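PDB 6TJA: SVS_variant_AS1 from Streptomyces sp. CWA1, which probably cyclises geranylgeranyl diphosphate to the diterpene spiroviolene, as an engineered ancestral form of a bacterial class I terpene synthase. Local coordinates for residues 109-112 / 113-117; 130-133 / 134-138; 147-150 / 151-155; 97-100 / 101-104; 71-74 / 75-79. All coordinates share one frame; numbering follows the deposited sequence.

All five are local, each between neighbouring turns of a single helix or at a helix start. Contacts 1 and 4 share helix 100-115: contact 4 forms its beginning and contact 1 its end. Contacts 1, 3 and 5 are buried; contacts 2 and 4 are partly exposed. Contact 1 meets contact 3 through polar groups, Gln111 with His153 and Glu115 with Arg147. Contact 5 packs against contact 2 mainly through carbon, the side chains of Ile133, Arg136 and Phe137 lying on side-chain and backbone atoms of helix 70-91. Contact 2 turns a salt-bridge network toward its more exposed side. Contacts 1, 3 and 4 touch the second subunit, whereas contacts 2 and 5 stay within the chain.

Contact 1. Residues 109-112 / 113-117; sequences RVQR and ALEAP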
loop_
_atom_site.group_PDB
_atom_site.type_symbol
_atom_site.label_atom_id
_atom_site.label_comp_id
_atom_site.label_asym_id
_atom_site.label_seq_id
_atom_site.Cartn_x
_atom_site.Cartn_y
_atom_site.Cartn_z
ATOM N N ARG A 109 -9.992 8.210 -0.010
ATOM C CA ARG A 109 -10.232 9.323 0.958
ATOM C C ARG A 109 -9.783 8.870 2.358
ATOM O O ARG A 109 -9.072 9.619 3.006
ATOM C CB ARG A 109 -11.679 9.829 0.929
ATOM C CG ARG A 109 -12.071 10.579 -0.346
ATOM C CD ARG A 109 -13.407 11.323 -0.351
ATOM N NE ARG A 109 -14.428 10.544 0.320
ATOM C CZ ARG A 109 -15.306 9.716 -0.276
ATOM N NH1 ARG A 109 -15.326 9.574 -1.597
ATOM N NH2 ARG A 109 -16.177 9.041 0.467
ATOM N N VAL A 110 -10.142 7.662 2.796
ATOM C CA VAL A 110 -9.785 7.160 4.155
ATOM C C VAL A 110 -8.257 6.995 4.251
ATOM O O VAL A 110 -7.654 7.479 5.238
ATOM C CB VAL A 110 -10.541 5.861 4.466
ATOM C CG1 VAL A 110 -10.075 5.213 5.752
ATOM C CG2 VAL A 110 -12.021 6.137 4.525
ATOM N N GLN A 111 -7.649 6.352 3.256
ATOM C CA GLN A 111 -6.188 6.147 3.258
ATOM C C GLN A 111 -5.501 7.534 3.354
ATOM O O GLN A 111 -4.641 7.697 4.219
ATOM C CB GLN A 111 -5.787 5.248 2.090
ATOM C CG GLN A 111 -4.304 4.936 2.060
ATOM C CD GLN A 111 -3.792 4.068 3.186
ATOM O OE1 GLN A 111 -4.502 3.189 3.714
ATOM N NE2 GLN A 111 -2.520 4.281 3.527
ATOM N N ARG A 112 -5.926 8.528 2.581
ATOM C CA ARG A 112 -5.302 9.873 2.595
ATOM C C ARG A 112 -5.418 10.501 3.991
ATOM O O ARG A 112 -4.405 11.019 4.480
ATOM C CB ARG A 112 -5.884 10.774 1.507
ATOM C CG ARG A 112 -5.184 12.126 1.407
ATOM C CD ARG A 112 -3.744 11.971 0.959
ATOM N NE ARG A 112 -2.936 13.167 1.091
ATOM C CZ ARG A 112 -1.605 13.187 1.080
ATOM N NH1 ARG A 112 -0.920 12.062 0.934
ATOM N NH2 ARG A 112 -0.961 14.344 1.171
ATOM N N ALA A 113 -6.575 10.399 4.634
ATOM C CA ALA A 113 -6.834 10.891 6.012
ATOM C C ALA A 113 -5.846 10.283 7.010
ATOM O O ALA A 113 -5.432 10.999 7.962
ATOM C CB ALA A 113 -8.254 10.573 6.402
ATOM N N LEU A 114 -5.505 9.002 6.824
ATOM C CA LEU A 114 -4.555 8.265 7.702
ATOM C C LEU A 114 -3.147 8.860 7.553
ATOM O O LEU A 114 -2.441 8.896 8.554
ATOM C CB LEU A 114 -4.570 6.777 7.336
ATOM C CG LEU A 114 -3.591 5.896 8.104
ATOM C CD1 LEU A 114 -3.816 5.993 9.621
ATOM C CD2 LEU A 114 -3.697 4.443 7.640
ATOM N N GLU A 115 -2.783 9.303 6.345
ATOM C CA GLU A 115 -1.420 9.768 5.990
ATOM C C GLU A 115 -1.283 11.289 6.147
ATOM O O GLU A 115 -0.154 11.739 6.289
ATOM C CB GLU A 115 -1.097 9.394 4.542
ATOM C CG GLU A 115 -1.067 7.894 4.346
ATOM C CD GLU A 115 -0.449 7.359 3.071
ATOM O OE1 GLU A 115 0.638 7.842 2.685
ATOM O OE2 GLU A 115 -1.033 6.395 2.514
ATOM N N ALA A 116 -2.379 12.008 6.124
ATOM C CA ALA A 116 -2.380 13.445 6.209
ATOM C C ALA A 116 -3.325 13.952 7.262
ATOM O O ALA A 116 -4.489 13.898 7.096
ATOM C CB ALA A 116 -2.759 14.008 4.871
ATOM N N PRO A 117 -2.795 14.467 8.348
ATOM C CA PRO A 117 -3.547 15.006 9.476
ATOM C C PRO A 117 -4.365 16.227 9.125
ATOM O O PRO A 117 -5.333 16.462 9.773
ATOM C CB PRO A 117 -2.469 15.355 10.491
ATOM C CG PRO A 117 -1.291 14.630 10.072
ATOM C CD PRO A 117 -1.360 14.468 8.599
#
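Gln111 and Glu115 are tied by a side-chain hydrogen bond across one turn of helix 100-115. Gln111 NE2 donates to Glu115 OE2 at 2.8 Å, and the N-H points almost straight at the oxygen (171°). The oxygen lies in the plane of the amide. It is met on its anti side, somewhat out of the carboxylate plane, and the amide and carboxylate planes stand 77° apart. Gln111 CG is anti to the backbone N (chi1 -177°), and a bend at the next bond carries the amide forward to Glu115. Both polar ends have further partners on helix 143-169. Gln111 OE1 bonds His153 ND1, Gln111 NE2 also bonds Val150 O, and Glu115 OE1 forms a salt bridge with Arg147.

The packing contact is made by Arg112. Its guanidinium has Ala116 CB over one face, and Arg112 NE is 3.9 Å from Ala116 CB. The charged end reaches Glu218 and Ser349 O of the second subunit.

The backbone bonds are helical. Ala113 N donates to Arg109 O at 3.1 Å, and Leu114 N donates to Val110 O at 3.1 Å. Ala116 N closes the last turn on Arg112 O at 2.8 Å. Ala116 is the first residue to leave helical geometry. This is the C-terminal end of an alpha helix in the all-helical class I terpene synthase fold, placed at the subunit interface.

Contact 2. Residues 130-133 / 134-138; sequences LQDI and ARRFR
Ala134 and Leu130 are linked by a regular helix bond, Ala134 N to Leu130 O at 2.8 Å. They belong to helix 126-140 of the all-alpha terpene synthase fold. One side of this helix carries a salt-bridge network of Asp132, Arg135 and Arg136.

Arg135 comes next. Its chain is extended at first and then bends at chi3 (46°), which folds the guanidinium back beside Asp132. Arg135 NH2 donates to Asp132 OD1 in a salt bridge modelled at 2.5 Å, a length probably too short to be taken literally. The oxygen lies near the guanidinium plane, but the N-H arrives from above the carboxylate plane. Asp132 O sits over one face of the same guanidinium.

Arg136 takes the other carboxylate oxygen. Its chain runs extended from CG to NE, and Arg136 NE donates to Asp132 OD2 at 2.9 Å. This donor also comes from above the carboxylate plane. The carboxylate therefore holds two arginines, one on each oxygen. Asp132 OD2 is further bonded to Trp35 NE1 on helix 25-38. With two positive groups beside it, Asp132 would be expected to stay ionised. Arg136 CB lies on Ala75 of helix 70-91, and its guanidinium end reaches Leu74.

Phe137 faces the protein interior. Its ring meets Phe149 of helix 143-169 edge-to-face. Ile133 lies beside it and points the same way. The methyl Ile133 CG2 covers one face of the ring in a CH-pi contact, 3.9 Å from the Phe137 ring centroid and 20° off the ring normal.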
loop_
_atom_site.group_PDB
_atom_site.type_symbol
_atom_site.label_atom_id
_atom_site.label_comp_id
_atom_site.label_asym_id
_atom_site.label_seq_id
_atom_site.Cartn_x
_atom_site.Cartn_y
_atom_site.Cartn_z
ATOM N N LEU A 130 -10.484 7.602 12.858
ATOM C CA LEU A 130 -9.214 7.048 12.325
ATOM C C LEU A 130 -8.105 8.057 12.576
ATOM O O LEU A 130 -6.984 7.633 12.876
ATOM C CB LEU A 130 -9.320 6.725 10.825
ATOM C CG LEU A 130 -8.077 6.066 10.229
ATOM C CD1 LEU A 130 -7.764 4.754 10.954
ATOM C CD2 LEU A 130 -8.209 5.809 8.740
ATOM N N GLN A 131 -8.388 9.348 12.417
ATOM C CA GLN A 131 -7.345 10.403 12.521
ATOM C C GLN A 131 -6.864 10.520 13.972
ATOM O O GLN A 131 -5.673 10.868 14.167
ATOM C CB GLN A 131 -7.857 11.726 11.962
ATOM C CG GLN A 131 -7.877 11.750 10.441
ATOM C CD GLN A 131 -8.217 13.119 9.916
ATOM O OE1 GLN A 131 -9.224 13.688 10.304
ATOM N NE2 GLN A 131 -7.388 13.640 9.023
ATOM N N ASP A 132 -7.754 10.276 14.932
ATOM C CA ASP A 132 -7.446 10.286 16.380
ATOM C C ASP A 132 -6.517 9.107 16.680
ATOM O O ASP A 132 -5.464 9.307 17.304
ATOM C CB ASP A 132 -8.716 10.162 17.224
ATOM C CG ASP A 132 -8.421 10.273 18.714
ATOM O OD1 ASP A 132 -8.019 11.376 19.170
ATOM O OD2 ASP A 132 -8.514 9.254 19.381
ATOM N N ILE A 133 -6.885 7.916 16.193
ATOM C CA ILE A 133 -6.020 6.715 16.287
ATOM C C ILE A 133 -4.670 7.083 15.687
ATOM O O ILE A 133 -3.676 6.882 16.369
ATOM C CB ILE A 133 -6.632 5.489 15.600
ATOM C CG1 ILE A 133 -7.875 4.994 16.339
ATOM C CG2 ILE A 133 -5.578 4.402 15.465
ATOM C CD1 ILE A 133 -8.823 4.171 15.469
ATOM N N ALA A 134 -4.639 7.628 14.471
ATOM C CA ALA A 134 -3.374 7.973 13.780
ATOM C C ALA A 134 -2.540 8.930 14.638
ATOM O O ALA A 134 -1.316 8.752 14.676
ATOM C CB ALA A 134 -3.637 8.566 12.425
ATOM N N ARG A 135 -3.178 9.921 15.270
ATOM C CA ARG A 135 -2.492 10.948 16.097
ATOM C C ARG A 135 -1.816 10.220 17.270
ATOM O O ARG A 135 -0.608 10.457 17.541
ATOM C CB ARG A 135 -3.493 12.018 16.549
ATOM C CG ARG A 135 -2.872 13.094 17.436
ATOM C CD ARG A 135 -3.880 13.938 18.202
ATOM N NE ARG A 135 -4.924 13.136 18.845
ATOM C CZ ARG A 135 -4.772 12.353 19.923
ATOM N NH1 ARG A 135 -3.592 12.217 20.522
ATOM N NH2 ARG A 135 -5.821 11.692 20.388
ATOM N N ARG A 136 -2.546 9.302 17.897
ATOM C CA ARG A 136 -1.984 8.439 18.964
ATOM C C ARG A 136 -0.735 7.718 18.435
ATOM O O ARG A 136 0.299 7.765 19.114
ATOM C CB ARG A 136 -3.060 7.478 19.471
ATOM C CG ARG A 136 -4.159 8.175 20.257
ATOM C CD ARG A 136 -5.376 7.314 20.507
ATOM N NE ARG A 136 -6.462 8.081 21.133
ATOM C CZ ARG A 136 -6.775 8.069 22.425
ATOM N NH1 ARG A 136 -6.112 7.342 23.307
ATOM N NH2 ARG A 136 -7.772 8.807 22.843
ATOM N N PHE A 137 -0.810 7.074 17.270
ATOM C CA PHE A 137 0.298 6.241 16.730
ATOM C C PHE A 137 1.512 7.129 16.529
ATOM O O PHE A 137 2.605 6.670 16.803
ATOM C CB PHE A 137 -0.091 5.555 15.423
ATOM C CG PHE A 137 -1.010 4.370 15.565
ATOM C CD1 PHE A 137 -1.524 3.998 16.792
ATOM C CD2 PHE A 137 -1.380 3.646 14.449
ATOM C CE1 PHE A 137 -2.361 2.896 16.904
ATOM C CE2 PHE A 137 -2.195 2.535 14.564
ATOM C CZ PHE A 137 -2.678 2.158 15.793
ATOM N N ARG A 138 1.316 8.366 16.089
ATOM C CA ARG A 138 2.436 9.305 15.817
ATOM C C ARG A 138 2.992 9.857 17.138
ATOM O O ARG A 138 4.140 10.248 17.128
ATOM C CB ARG A 138 1.983 10.459 14.915
ATOM C CG ARG A 138 1.659 10.029 13.491
ATOM C CD ARG A 138 1.550 11.182 12.510
ATOM N NE ARG A 138 1.486 10.624 11.172
ATOM C CZ ARG A 138 0.367 10.328 10.491
ATOM N NH1 ARG A 138 -0.835 10.564 11.001
ATOM N NH2 ARG A 138 0.480 9.831 9.269
#

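Contact 3. Residues 147-150 / 151-155; sequences RRFV and HAHRA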
loop_
_atom_site.group_PDB
_atom_site.type_symbol
_atom_site.label_atom_id
_atom_site.label_comp_id
_atom_site.label_asym_id
_atom_site.label_seq_id
_atom_site.Cartn_x
_atom_site.Cartn_y
_atom_site.Cartn_z
ATOM N N ARG A 147 4.728 4.293 9.169
ATOM C CA ARG A 147 4.661 4.011 7.717
ATOM C C ARG A 147 4.380 2.526 7.509
ATOM O O ARG A 147 3.638 2.203 6.584
ATOM C CB ARG A 147 5.933 4.426 6.987
ATOM C CG ARG A 147 6.080 5.929 6.801
ATOM C CD ARG A 147 4.939 6.637 6.088
ATOM N NE ARG A 147 4.866 6.377 4.660
ATOM C CZ ARG A 147 3.863 6.778 3.879
ATOM N NH1 ARG A 147 2.839 7.431 4.406
ATOM N NH2 ARG A 147 3.894 6.530 2.579
ATOM N N ARG A 148 4.956 1.658 8.330
ATOM C CA ARG A 148 4.677 0.209 8.259
ATOM C C ARG A 148 3.166 0.023 8.431
ATOM O O ARG A 148 2.603 -0.762 7.647
ATOM C CB ARG A 148 5.514 -0.569 9.279
ATOM C CG ARG A 148 7.009 -0.562 8.982
ATOM C CD ARG A 148 7.828 -1.231 10.075
ATOM N NE ARG A 148 9.256 -1.192 9.807
ATOM C CZ ARG A 148 10.212 -1.723 10.582
ATOM N NH1 ARG A 148 9.913 -2.389 11.686
ATOM N NH2 ARG A 148 11.476 -1.623 10.221
ATOM N N PHE A 149 2.531 0.775 9.342
ATOM C CA PHE A 149 1.073 0.642 9.618
ATOM C C PHE A 149 0.260 1.178 8.421
ATOM O O PHE A 149 -0.687 0.486 7.939
ATOM C CB PHE A 149 0.647 1.309 10.926
ATOM C CG PHE A 149 -0.839 1.189 11.144
ATOM C CD1 PHE A 149 -1.394 -0.002 11.581
ATOM C CD2 PHE A 149 -1.698 2.230 10.804
ATOM C CE1 PHE A 149 -2.772 -0.150 11.695
ATOM C CE2 PHE A 149 -3.074 2.084 10.928
ATOM C CZ PHE A 149 -3.604 0.900 11.374
ATOM N N VAL A 150 0.650 2.363 7.939
ATOM C CA VAL A 150 -0.014 3.062 6.813
ATOM C C VAL A 150 -0.039 2.106 5.616
ATOM O O VAL A 150 -1.081 2.007 4.945
ATOM C CB VAL A 150 0.708 4.383 6.482
ATOM C CG1 VAL A 150 0.329 4.903 5.113
ATOM C CG2 VAL A 150 0.480 5.443 7.546
ATOM N N HIS A 151 1.082 1.461 5.326
ATOM C CA HIS A 151 1.242 0.599 4.124
ATOM C C HIS A 151 0.415 -0.688 4.296
ATOM O O HIS A 151 -0.124 -1.188 3.306
ATOM C CB HIS A 151 2.734 0.319 3.883
ATOM C CG HIS A 151 3.484 1.461 3.307
ATOM N ND1 HIS A 151 2.943 2.275 2.322
ATOM C CD2 HIS A 151 4.733 1.909 3.519
ATOM C CE1 HIS A 151 3.827 3.206 2.001
ATOM N NE2 HIS A 151 4.936 2.994 2.708
ATOM N N ALA A 152 0.359 -1.232 5.502
ATOM C CA ALA A 152 -0.441 -2.434 5.830
ATOM C C ALA A 152 -1.923 -2.106 5.607
ATOM O O ALA A 152 -2.657 -2.967 5.034
ATOM C CB ALA A 152 -0.183 -2.894 7.254
ATOM N N HIS A 153 -2.301 -0.897 5.993
ATOM C CA HIS A 153 -3.622 -0.355 5.865
ATOM C C HIS A 153 -4.089 -0.236 4.421
ATOM O O HIS A 153 -5.170 -0.605 4.114
ATOM C CB HIS A 153 -3.668 0.982 6.560
ATOM C CG HIS A 153 -5.034 1.511 6.813
ATOM N ND1 HIS A 153 -5.715 2.272 5.901
ATOM C CD2 HIS A 153 -5.807 1.473 7.915
ATOM C CE1 HIS A 153 -6.856 2.657 6.421
ATOM N NE2 HIS A 153 -6.933 2.189 7.641
ATOM N N ARG A 154 -3.248 0.281 3.550
ATOM C CA ARG A 154 -3.602 0.368 2.169
ATOM C C ARG A 154 -3.702 -1.032 1.596
ATOM O O ARG A 154 -4.520 -1.270 0.792
ATOM C CB ARG A 154 -2.645 1.216 1.330
ATOM C CG ARG A 154 -3.102 1.280 -0.119
ATOM C CD ARG A 154 -2.580 2.376 -1.012
ATOM N NE ARG A 154 -1.358 2.871 -0.511
ATOM C CZ ARG A 154 -1.096 4.096 -0.144
ATOM N NH1 ARG A 154 -1.917 5.077 -0.301
ATOM N NH2 ARG A 154 0.078 4.315 0.320
ATOM N N ALA A 155 -2.870 -1.943 2.058
ATOM C CA ALA A 155 -2.883 -3.335 1.553
ATOM C C ALA A 155 -4.252 -3.964 1.860
ATOM O O ALA A 155 -4.840 -4.543 0.933
ATOM C CB ALA A 155 -1.726 -4.117 2.118
HETATM O O HOH W 1 1.374 7.103 0.452
#
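The Arg147 guanidinium approaches the His151 ring obliquely, with the two planes 76° apart. The closest atoms are Arg147 NH2 and His151 CE1, at 3.4 Å. The Arg147 chain bends at chi2 (-56°) and again at the next bond, which curls it back over this turn of helix 143-169. At the guanidinium edge, in its plane, lies a water. The water accepts a hydrogen bond from Arg154 NH2 at 3.1 Å and a weak one from Arg147 NH2 at 3.3 Å. The His151 ring also stacks on His151 of the second subunit.

A second pair of flat groups lies one turn apart. The Phe149 and His153 rings also meet at a slant, their planes 52° apart. Phe149 CE2 comes to 4.1 Å from His153 CD2. The His153 ring is held by Gln111, which helps to fix its rotation.

The backbone is regular alpha helix. His151 N donates to Arg147 O at 2.9 Å, and His153 N donates to Phe149 O at 2.9 Å. Arg148 extends away from this turn, forms salt bridges with Glu196 and Asp205, and hydrogen-bonds Val203 O.

The contact gathers arginines, with Arg147 NH2 and Arg154 NH2 5.0 Å apart, and Arg214 of the second subunit is close to Arg147. Glu115, paired with Arg147, and the shared water probably ease this crowding of charge at the interface.

Contact 4. Residues 97-100 / 101-104; sequences STRP and AQFN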
loop_
_atom_site.group_PDB
_atom_site.type_symbol
_atom_site.label_atom_id
_atom_site.label_comp_id
_atom_site.label_asym_id
_atom_site.label_seq_id
_atom_site.Cartn_x
_atom_site.Cartn_y
_atom_site.Cartn_z
ATOM N N SER A 97 -20.852 -2.137 -0.698
ATOM C CA SER A 97 -20.391 -3.557 -0.690
ATOM C C SER A 97 -20.542 -4.231 -2.059
ATOM O O SER A 97 -20.072 -5.365 -2.202
ATOM C CB SER A 97 -21.100 -4.362 0.380
ATOM O OG SER A 97 -22.440 -4.658 0.005
ATOM N N THR A 98 -21.202 -3.595 -3.024
ATOM C CA THR A 98 -21.332 -4.140 -4.396
ATOM C C THR A 98 -21.137 -2.998 -5.379
ATOM O O THR A 98 -21.594 -3.127 -6.533
ATOM C CB THR A 98 -22.691 -4.824 -4.604
ATOM O OG1 THR A 98 -23.685 -3.867 -4.258
ATOM C CG2 THR A 98 -22.906 -6.055 -3.751
ATOM N N ARG A 99 -20.489 -1.922 -4.923
ATOM C CA ARG A 99 -20.297 -0.673 -5.711
ATOM C C ARG A 99 -18.808 -0.330 -5.685
ATOM O O ARG A 99 -18.375 0.618 -5.017
ATOM C CB ARG A 99 -21.270 0.411 -5.212
ATOM C CG ARG A 99 -22.756 0.084 -5.403
ATOM C CD ARG A 99 -23.215 -0.121 -6.853
ATOM N NE ARG A 99 -23.211 1.171 -7.535
ATOM C CZ ARG A 99 -24.229 2.048 -7.582
ATOM N NH1 ARG A 99 -25.404 1.762 -7.037
ATOM N NH2 ARG A 99 -24.054 3.214 -8.194
ATOM N N PRO A 100 -17.984 -1.106 -6.431
ATOM C CA PRO A 100 -16.540 -0.942 -6.401
ATOM C C PRO A 100 -16.135 0.489 -6.751
ATOM O O PRO A 100 -15.221 0.982 -6.110
ATOM C CB PRO A 100 -15.956 -1.905 -7.434
ATOM C CG PRO A 100 -17.138 -2.621 -8.041
ATOM C CD PRO A 100 -18.393 -2.183 -7.331
ATOM N N ALA A 101 -16.794 1.109 -7.734
ATOM C CA ALA A 101 -16.427 2.472 -8.214
ATOM C C ALA A 101 -16.511 3.468 -7.049
ATOM O O ALA A 101 -15.560 4.211 -6.842
ATOM C CB ALA A 101 -17.271 2.889 -9.368
ATOM N N GLN A 102 -17.569 3.421 -6.257
ATOM C CA GLN A 102 -17.713 4.313 -5.084
ATOM C C GLN A 102 -16.755 3.872 -3.988
ATOM O O GLN A 102 -16.214 4.744 -3.324
ATOM C CB GLN A 102 -19.129 4.307 -4.537
ATOM C CG GLN A 102 -20.133 4.938 -5.472
ATOM C CD GLN A 102 -21.539 4.778 -4.952
ATOM O OE1 GLN A 102 -21.880 5.382 -3.941
ATOM N NE2 GLN A 102 -22.352 3.970 -5.634
ATOM N N PHE A 103 -16.509 2.571 -3.820
ATOM C CA PHE A 103 -15.587 2.096 -2.763
ATOM C C PHE A 103 -14.153 2.564 -3.047
ATOM O O PHE A 103 -13.464 3.004 -2.117
ATOM C CB PHE A 103 -15.651 0.589 -2.561
ATOM C CG PHE A 103 -14.767 0.175 -1.415
ATOM C CD1 PHE A 103 -15.187 0.330 -0.108
ATOM C CD2 PHE A 103 -13.473 -0.261 -1.645
ATOM C CE1 PHE A 103 -14.367 -0.017 0.954
ATOM C CE2 PHE A 103 -12.649 -0.588 -0.579
ATOM C CZ PHE A 103 -13.092 -0.454 0.720
ATOM N N ASN A 104 -13.723 2.508 -4.300
ATOM C CA ASN A 104 -12.353 2.908 -4.677
ATOM C C ASN A 104 -12.126 4.355 -4.208
ATOM O O ASN A 104 -11.010 4.666 -3.779
ATOM C CB ASN A 104 -12.116 2.683 -6.161
ATOM C CG ASN A 104 -12.037 1.223 -6.551
ATOM O OD1 ASN A 104 -12.083 0.333 -5.701
ATOM N ND2 ASN A 104 -11.853 0.983 -7.834
#
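The N-terminal end of helix 100-115 begins with Arg99 at the N-cap position, and its backbone meets the first turn. Arg99 O accepts from Phe103 N at 3.0 Å. Pro100 O accepts from Asn104 N at 2.8 Å, with the donor nearly in line with the carbonyl.

The side chain of Arg99 folds over the outside of this turn. It bends at both chi2 (-61°) and chi3 (-71°), and this brings its guanidinium beside Gln102. Gln102 reaches back with an extended chain, and its NE2 lies over one face of the guanidinium, offset toward the rim. Gln102 NE2 is 3.2 Å from Arg99 NH2 and 3.3 Å from Arg99 CZ. Both nitrogens are donors, so this is contact without a hydrogen bond. The amide and guanidinium planes stand 75° apart. Both side chains also touch a crystal neighbour, which may influence their pose.

Pro100 is the first residue of the helix. Its ring nitrogen carries no hydrogen, which suits the first turn of an alpha helix, where the backbone N-H groups have no carbonyl one turn back. Helix 100-115 belongs to the all-helical class I terpene synthase fold and packs on helix 143-169. The Pro100 ring lies on Ala168 of that helix. Phe103 turns its ring to the same helix and lies on Val160 and Ile164.

Asn104 hangs its amide beside the carbonyl of Pro100. Asn104 CG is 3.2 Å from Pro100 O. The polar end reaches across the subunit interface, where Asn104 ND2 bonds OD1 of Asn104 of the second subunit.

Contact 5. Residues 71-74 / 75-79; sequences DRLL and ATSLF
Leu74 and Leu78 meet one turn apart on helix 70-91. Leu74 CD1 touches Leu78 CD2 at 3.8 Å, the side chains crossing at a slant. Leu74 CG is anti to the backbone N (chi1 173°), while Leu78 CG is anti to its carbonyl carbon (chi1 -65°), and these turns bring the two branches together. The backbone ties the same pair: Leu78 N donates to Leu74 O at 2.8 Å, and Leu78 CG lies 3.2 Å from that Leu74 O.

Ala75 is bonded to the preceding turn. Ala75 N donates to Asp71 O at 3.1 Å, and Ala75 CB packs 3.6 Å from the same Asp71 O.

Leu73 supplies a doubly used carbonyl. Leu73 O accepts from Ser77 N and from Ser77 OG, the latter at 2.8 Å. The two donors come from opposite faces of the carbonyl plane. Leu73 CD1 lies alongside the hydroxyl. Arg72 O is likewise used twice, by Thr76 N and by Thr76 OG1, the latter at 3.0 Å. This is regular alpha helix of the all-helical terpene synthase fold, with each buried hydroxyl bonded to the carbonyl four residues back.

This stretch of helix 70-91 lies among other helices. Leu74 and Leu78 pack on Ala32 of helix 25-38. Ala75 lies against Arg136 and Phe140 of helix 126-140. Leu73, Thr76 and Ser77 face Phe60 of helix 56-61.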
loop_
_atom_site.group_PDB
_atom_site.type_symbol
_atom_site.label_atom_id
_atom_site.label_comp_id
_atom_site.label_asym_id
_atom_site.label_seq_id
_atom_site.Cartn_x
_atom_site.Cartn_y
_atom_site.Cartn_z
ATOM N N ASP A 71 -1.196 2.978 27.195
ATOM C CA ASP A 71 -1.704 3.846 26.189
ATOM C C ASP A 71 -1.430 3.276 24.822
ATOM O O ASP A 71 -2.149 3.530 23.920
ATOM C CB ASP A 71 -1.132 5.248 26.294
ATOM C CG ASP A 71 -1.344 5.881 27.635
ATOM O OD1 ASP A 71 -2.310 5.624 28.324
ATOM O OD2 ASP A 71 -0.505 6.669 28.000
ATOM N N ARG A 72 -0.373 2.514 24.682
ATOM C CA ARG A 72 -0.035 1.903 23.365
ATOM C C ARG A 72 -1.013 0.765 23.081
ATOM O O ARG A 72 -1.460 0.659 21.940
ATOM C CB ARG A 72 1.406 1.415 23.323
ATOM C CG ARG A 72 2.427 2.539 23.272
ATOM C CD ARG A 72 3.805 1.925 23.381
ATOM N NE ARG A 72 4.859 2.896 23.205
ATOM C CZ ARG A 72 5.613 3.063 22.119
ATOM N NH1 ARG A 72 5.414 2.382 20.988
ATOM N NH2 ARG A 72 6.571 3.970 22.177
ATOM N N LEU A 73 -1.357 -0.035 24.095
ATOM C CA LEU A 73 -2.326 -1.143 23.937
ATOM C C LEU A 73 -3.701 -0.537 23.679
ATOM O O LEU A 73 -4.492 -1.158 22.940
ATOM C CB LEU A 73 -2.326 -2.037 25.183
ATOM C CG LEU A 73 -3.316 -3.193 25.148
ATOM C CD1 LEU A 73 -3.076 -4.082 23.923
ATOM C CD2 LEU A 73 -3.234 -4.006 26.414
ATOM N N LEU A 74 -3.996 0.619 24.285
ATOM C CA LEU A 74 -5.300 1.284 24.057
ATOM C C LEU A 74 -5.385 1.715 22.592
ATOM O O LEU A 74 -6.381 1.388 21.952
ATOM C CB LEU A 74 -5.487 2.484 24.995
ATOM C CG LEU A 74 -6.727 3.333 24.714
ATOM C CD1 LEU A 74 -7.984 2.464 24.721
ATOM C CD2 LEU A 74 -6.827 4.473 25.727
ATOM N N ALA A 75 -4.389 2.443 22.099
ATOM C CA ALA A 75 -4.420 3.041 20.747
ATOM C C ALA A 75 -4.584 1.924 19.704
ATOM O O ALA A 75 -5.480 2.023 18.842
ATOM C CB ALA A 75 -3.176 3.854 20.526
ATOM N N THR A 76 -3.797 0.858 19.809
ATOM C CA THR A 76 -3.869 -0.282 18.856
ATOM C C THR A 76 -5.229 -0.973 19.028
ATOM O O THR A 76 -5.857 -1.252 18.006
ATOM C CB THR A 76 -2.655 -1.192 19.028
ATOM O OG1 THR A 76 -2.645 -1.625 20.385
ATOM C CG2 THR A 76 -1.358 -0.487 18.694
ATOM N N SER A 77 -5.717 -1.164 20.261
ATOM C CA SER A 77 -7.071 -1.742 20.499
ATOM C C SER A 77 -8.156 -0.888 19.820
ATOM O O SER A 77 -9.047 -1.453 19.213
ATOM C CB SER A 77 -7.346 -1.930 21.964
ATOM O OG SER A 77 -6.575 -3.005 22.482
ATOM N N LEU A 78 -8.082 0.439 19.890
ATOM C CA LEU A 78 -9.070 1.332 19.209
ATOM C C LEU A 78 -9.151 1.004 17.713
ATOM O O LEU A 78 -10.273 0.884 17.175
ATOM C CB LEU A 78 -8.665 2.791 19.430
ATOM C CG LEU A 78 -8.733 3.267 20.883
ATOM C CD1 LEU A 78 -8.511 4.763 20.952
ATOM C CD2 LEU A 78 -10.067 2.902 21.513
ATOM N N PHE A 79 -8.015 0.865 17.036
ATOM C CA PHE A 79 -8.036 0.563 15.585
ATOM C C PHE A 79 -8.738 -0.767 15.359
ATOM O O PHE A 79 -9.291 -0.941 14.285
ATOM C CB PHE A 79 -6.665 0.486 14.921
ATOM C CG PHE A 79 -6.788 0.095 13.469
ATOM C CD1 PHE A 79 -7.289 0.994 12.537
ATOM C CD2 PHE A 79 -6.455 -1.174 13.041
ATOM C CE1 PHE A 79 -7.401 0.652 11.196
ATOM C CE2 PHE A 79 -6.658 -1.542 11.716
ATOM C CZ PHE A 79 -7.132 -0.625 10.799
#